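Local coordinates for protein cysteine protease S273R (African swine fever virus pig/Kenya/KEN-50/1950, PDB 6LJ9) that is a cysteine protease that probably matures the viral pp220 and pp62 polyproteins into core-shell proteins and dampens host innate immunity, at residues B[174-185]-B[197-208]. Numbering follows the deposited sequence.
Sequences VDMRGDCWSIEY and VIRWMERVKQQL
Ile-183 is the tight centre of this contact, pressed against helix 197-208 with its CD1 over the backbone, 3.4 Å from Met-201 O and 3.5 Å from Lys-205 N, and Val-204 CG1 beside it. Chi1 of -56° sets CG1 beside the backbone N and leaves CG2 anti to it; the side chains of Ile-183 and Met-201 pass each other in opposite directions, CG2 4.0 Å from Met-201 CG. Met-201, a selenomethionine, bends at chi3 (66°), bringing CE to 3.2 Å from Ile-183 O while its selenium lies 3.9 Å from Tyr-185 CB. Toward the helix C-terminus, Leu-208 packs against the turn end of the hairpin of strands 169-175 and 181-186: its CD2 meets the edge of the Trp-181 ring, 3.7 Å from CZ3, and touches the selenium of Met-176, whose CB covers one face of that indole. Leu-208 and Val-174 reach toward each other tip to tip. Strand 181-185 and helix 197-208 run nearly antiparallel (169°), opening a beta-alpha-beta crossover that continues into strand 215-220 of the Ulp1-type catalytic domain. At the other end Val-197 CG1 sits 3.6 Å from Tyr-185 CD2, and the Tyr-185 hydroxyl makes a weak hydrogen bond to the inferred active-site Asn-187. Packing thins beyond Lys-205 CB, where the extended chain leaves along strand 215-220; Glu-202 touches Thr-217 there, while Ile-198 and Gln-206 line the exposed outer face.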
loop_
_atom_site.group_PDB
_atom_site.type_symbol
_atom_site.label_atom_id
_atom_site.label_comp_id
_atom_site.label_asym_id
_atom_site.label_seq_id
_atom_site.Cartn_x
_atom_site.Cartn_y
_atom_site.Cartn_z
ATOM N N VAL B 174 0.107 15.372 1.447
ATOM C CA VAL B 174 0.723 15.398 0.126
ATOM C C VAL B 174 0.469 14.043 -0.517
ATOM O O VAL B 174 0.977 13.016 -0.048
ATOM C CB VAL B 174 2.224 15.706 0.197
ATOM C CG1 VAL B 174 2.843 15.660 -1.192
ATOM C CG2 VAL B 174 2.458 17.059 0.848
ATOM N N ASP B 175 -0.319 14.032 -1.587
ATOM C CA ASP B 175 -0.686 12.804 -2.280
ATOM C C ASP B 175 0.162 12.695 -3.543
ATOM O O ASP B 175 -0.014 13.474 -4.485
ATOM C CB ASP B 175 -2.178 12.792 -2.606
ATOM C CG ASP B 175 -2.657 11.447 -3.115
ATOM O OD1 ASP B 175 -1.835 10.513 -3.224
ATOM O OD2 ASP B 175 -3.865 11.323 -3.406
HETATM N N MSE B 176 1.080 11.736 -3.555
HETATM C CA MSE B 176 1.954 11.515 -4.702
HETATM C C MSE B 176 1.692 10.147 -5.328
HETATM O O MSE B 176 2.592 9.529 -5.895
HETATM C CB MSE B 176 3.421 11.635 -4.285
HETATM C CG MSE B 176 3.800 13.004 -3.741
HETATM SE SE MSE B 176 5.535 13.016 -2.847
HETATM C CE MSE B 176 5.048 12.036 -1.234
ATOM N N ARG B 177 0.447 9.682 -5.216
ATOM C CA ARG B 177 0.047 8.392 -5.765
ATOM C C ARG B 177 -0.533 8.504 -7.168
ATOM O O ARG B 177 -0.315 7.616 -7.998
ATOM C CB ARG B 177 -0.978 7.720 -4.844
ATOM C CG ARG B 177 -0.453 7.349 -3.468
ATOM C CD ARG B 177 -1.593 6.978 -2.533
ATOM N NE ARG B 177 -2.511 8.096 -2.337
ATOM C CZ ARG B 177 -3.521 8.092 -1.474
ATOM N NH1 ARG B 177 -3.744 7.024 -0.719
ATOM N NH2 ARG B 177 -4.307 9.154 -1.361
ATOM N N GLY B 178 -1.274 9.571 -7.457
ATOM C CA GLY B 178 -1.992 9.687 -8.706
ATOM C C GLY B 178 -1.199 10.391 -9.790
ATOM O O GLY B 178 -0.035 10.763 -9.621
ATOM N N ASP B 179 -1.864 10.580 -10.931
ATOM C CA ASP B 179 -1.215 11.237 -12.056
ATOM C C ASP B 179 -1.064 12.732 -11.827
ATOM O O ASP B 179 -0.186 13.353 -12.438
ATOM C CB ASP B 179 -1.990 10.975 -13.350
ATOM C CG ASP B 179 -1.147 11.215 -14.596
ATOM O OD1 ASP B 179 0.003 10.731 -14.646
ATOM O OD2 ASP B 179 -1.637 11.884 -15.530
ATOM N N CYS B 180 -1.889 13.316 -10.961
ATOM C CA CYS B 180 -1.769 14.708 -10.541
ATOM C C CYS B 180 -1.516 14.721 -9.040
ATOM O O CYS B 180 -2.421 14.427 -8.252
ATOM C CB CYS B 180 -3.024 15.503 -10.887
ATOM S SG CYS B 180 -3.187 17.050 -9.974
ATOM N N TRP B 181 -0.289 15.050 -8.652
ATOM C CA TRP B 181 0.053 15.147 -7.243
ATOM C C TRP B 181 -0.521 16.429 -6.656
ATOM O O TRP B 181 -0.600 17.463 -7.323
ATOM C CB TRP B 181 1.571 15.109 -7.053
ATOM C CG TRP B 181 2.204 13.832 -7.530
ATOM C CD1 TRP B 181 1.571 12.766 -8.098
ATOM C CD2 TRP B 181 3.595 13.489 -7.474
ATOM N NE1 TRP B 181 2.480 11.782 -8.404
ATOM C CE2 TRP B 181 3.729 12.200 -8.030
ATOM C CE3 TRP B 181 4.739 14.144 -7.011
ATOM C CZ2 TRP B 181 4.960 11.555 -8.133
ATOM C CZ3 TRP B 181 5.962 13.502 -7.114
ATOM C CH2 TRP B 181 6.062 12.221 -7.671
ATOM N N SER B 182 -0.934 16.351 -5.395
ATOM C CA SER B 182 -1.596 17.467 -4.739
ATOM C C SER B 182 -0.997 17.699 -3.361
ATOM O O SER B 182 -0.716 16.750 -2.624
ATOM C CB SER B 182 -3.105 17.223 -4.615
ATOM O OG SER B 182 -3.371 16.021 -3.912
ATOM N N ILE B 183 -0.797 18.970 -3.031
ATOM C CA ILE B 183 -0.410 19.405 -1.695
ATOM C C ILE B 183 -1.643 20.031 -1.064
ATOM O O ILE B 183 -2.159 21.039 -1.561
ATOM C CB ILE B 183 0.765 20.392 -1.741
ATOM C CG1 ILE B 183 1.948 19.767 -2.484
ATOM C CG2 ILE B 183 1.175 20.801 -0.337
ATOM C CD1 ILE B 183 2.972 20.773 -2.955
ATOM N N GLU B 184 -2.128 19.428 0.018
ATOM C CA GLU B 184 -3.446 19.737 0.554
ATOM C C GLU B 184 -3.335 20.325 1.954
ATOM O O GLU B 184 -2.557 19.844 2.783
ATOM C CB GLU B 184 -4.322 18.481 0.578
ATOM C CG GLU B 184 -4.344 17.736 -0.748
ATOM C CD GLU B 184 -4.925 16.343 -0.625
ATOM O OE1 GLU B 184 -5.544 16.044 0.417
ATOM O OE2 GLU B 184 -4.758 15.543 -1.570
ATOM N N TYR B 185 -4.121 21.370 2.203
ATOM C CA TYR B 185 -4.252 21.990 3.516
ATOM C C TYR B 185 -5.720 21.952 3.908
ATOM O O TYR B 185 -6.559 22.563 3.237
ATOM C CB TYR B 185 -3.727 23.429 3.504
ATOM C CG TYR B 185 -4.004 24.211 4.773
ATOM C CD1 TYR B 185 -5.181 24.935 4.924
ATOM C CD2 TYR B 185 -3.086 24.233 5.814
ATOM C CE1 TYR B 185 -5.439 25.653 6.075
ATOM C CE2 TYR B 185 -3.337 24.950 6.972
ATOM C CZ TYR B 185 -4.516 25.657 7.097
ATOM O OH TYR B 185 -4.781 26.375 8.241
ATOM N N VAL B 197 2.416 28.847 5.863
ATOM C CA VAL B 197 1.956 27.583 5.295
ATOM C C VAL B 197 1.956 27.653 3.773
ATOM O O VAL B 197 2.322 26.686 3.092
ATOM C CB VAL B 197 0.568 27.219 5.853
ATOM C CG1 VAL B 197 0.038 25.958 5.185
ATOM C CG2 VAL B 197 0.639 27.031 7.361
ATOM N N ILE B 198 1.567 28.803 3.215
ATOM C CA ILE B 198 1.560 28.968 1.763
ATOM C C ILE B 198 2.972 28.835 1.201
ATOM O O ILE B 198 3.189 28.164 0.185
ATOM C CB ILE B 198 0.920 30.318 1.383
ATOM C CG1 ILE B 198 -0.554 30.346 1.793
ATOM C CG2 ILE B 198 1.065 30.581 -0.110
ATOM C CD1 ILE B 198 -1.431 29.394 1.003
ATOM N N ARG B 199 3.953 29.463 1.855
ATOM C CA ARG B 199 5.333 29.365 1.384
ATOM C C ARG B 199 5.823 27.923 1.407
ATOM O O ARG B 199 6.521 27.479 0.486
ATOM C CB ARG B 199 6.252 30.243 2.233
ATOM C CG ARG B 199 5.792 31.680 2.390
ATOM C CD ARG B 199 6.636 32.385 3.435
ATOM N NE ARG B 199 5.895 33.442 4.113
ATOM C CZ ARG B 199 6.239 33.953 5.290
ATOM N NH1 ARG B 199 7.311 33.497 5.924
ATOM N NH2 ARG B 199 5.507 34.914 5.837
ATOM N N TRP B 200 5.466 27.176 2.455
ATOM C CA TRP B 200 5.875 25.779 2.548
ATOM C C TRP B 200 5.243 24.942 1.440
ATOM O O TRP B 200 5.921 24.115 0.819
ATOM C CB TRP B 200 5.514 25.214 3.922
ATOM C CG TRP B 200 5.986 23.808 4.133
ATOM C CD1 TRP B 200 7.175 23.417 4.676
ATOM C CD2 TRP B 200 5.280 22.606 3.805
ATOM N NE1 TRP B 200 7.254 22.045 4.707
ATOM C CE2 TRP B 200 6.103 21.524 4.177
ATOM C CE3 TRP B 200 4.033 22.338 3.232
ATOM C CZ2 TRP B 200 5.719 20.196 3.995
ATOM C CZ3 TRP B 200 3.653 21.020 3.052
ATOM C CH2 TRP B 200 4.493 19.966 3.433
HETATM N N MSE B 201 3.953 25.138 1.183
HETATM C CA MSE B 201 3.264 24.418 0.115
HETATM C C MSE B 201 3.861 24.754 -1.249
HETATM O O MSE B 201 3.994 23.886 -2.110
HETATM C CB MSE B 201 1.768 24.741 0.127
HETATM C CG MSE B 201 1.059 24.346 1.412
HETATM SE SE MSE B 201 -0.812 24.891 1.449
HETATM C CE MSE B 201 -1.484 23.744 0.025
ATOM N N GLU B 202 4.220 26.026 -1.435
ATOM C CA GLU B 202 4.847 26.439 -2.686
ATOM C C GLU B 202 6.237 25.829 -2.836
ATOM O O GLU B 202 6.621 25.409 -3.934
ATOM C CB GLU B 202 4.918 27.964 -2.756
ATOM C CG GLU B 202 3.579 28.648 -2.979
ATOM C CD GLU B 202 2.908 28.211 -4.265
ATOM O OE1 GLU B 202 1.758 27.728 -4.204
ATOM O OE2 GLU B 202 3.534 28.345 -5.337
ATOM N N ARG B 203 7.005 25.771 -1.745
ATOM C CA ARG B 203 8.346 25.198 -1.814
ATOM C C ARG B 203 8.294 23.711 -2.146
ATOM O O ARG B 203 9.119 23.211 -2.920
ATOM C CB ARG B 203 9.084 25.435 -0.494
ATOM C CG ARG B 203 10.583 25.146 -0.538
ATOM C CD ARG B 203 10.913 23.718 -0.106
ATOM N NE ARG B 203 10.553 23.469 1.287
ATOM C CZ ARG B 203 11.371 23.652 2.318
ATOM N NH1 ARG B 203 12.611 24.083 2.116
ATOM N NH2 ARG B 203 10.958 23.400 3.553
ATOM N N VAL B 204 7.330 22.988 -1.569
ATOM C CA VAL B 204 7.189 21.566 -1.868
ATOM C C VAL B 204 6.765 21.359 -3.316
ATOM O O VAL B 204 7.174 20.382 -3.958
ATOM C CB VAL B 204 6.196 20.916 -0.885
ATOM C CG1 VAL B 204 5.957 19.457 -1.240
ATOM C CG2 VAL B 204 6.709 21.033 0.543
ATOM N N LYS B 205 5.956 22.271 -3.862
ATOM C CA LYS B 205 5.513 22.139 -5.246
ATOM C C LYS B 205 6.683 22.237 -6.220
ATOM O O LYS B 205 6.761 21.464 -7.181
ATOM C CB LYS B 205 4.460 23.200 -5.564
ATOM C CG LYS B 205 3.996 23.204 -7.011
ATOM C CD LYS B 205 2.947 24.278 -7.252
ATOM C CE LYS B 205 2.574 24.365 -8.721
ATOM N NZ LYS B 205 1.540 25.408 -8.965
ATOM N N GLN B 206 7.601 23.179 -5.988
ATOM C CA GLN B 206 8.763 23.301 -6.864
ATOM C C GLN B 206 9.651 22.068 -6.780
ATOM O O GLN B 206 10.214 21.627 -7.790
ATOM C CB GLN B 206 9.560 24.558 -6.516
ATOM C CG GLN B 206 8.909 25.843 -6.984
ATOM C CD GLN B 206 8.727 25.888 -8.487
ATOM O OE1 GLN B 206 9.623 25.516 -9.244
ATOM N NE2 GLN B 206 7.558 26.340 -8.927
ATOM N N GLN B 207 9.793 21.500 -5.580
ATOM C CA GLN B 207 10.563 20.269 -5.431
ATOM C C GLN B 207 9.918 19.127 -6.205
ATOM O O GLN B 207 10.590 18.420 -6.967
ATOM C CB GLN B 207 10.694 19.908 -3.950
ATOM C CG GLN B 207 11.568 20.857 -3.148
ATOM C CD GLN B 207 11.721 20.426 -1.702
ATOM O OE1 GLN B 207 10.889 19.690 -1.169
ATOM N NE2 GLN B 207 12.792 20.878 -1.061
ATOM N N LEU B 208 8.608 18.940 -6.032
ATOM C CA LEU B 208 7.926 17.833 -6.695
ATOM C C LEU B 208 7.835 18.039 -8.201
ATOM O O LEU B 208 7.740 17.062 -8.952
ATOM C CB LEU B 208 6.533 17.644 -6.095
ATOM C CG LEU B 208 6.520 17.137 -4.652
ATOM C CD1 LEU B 208 5.097 16.974 -4.148
ATOM C CD2 LEU B 208 7.287 15.826 -4.547
#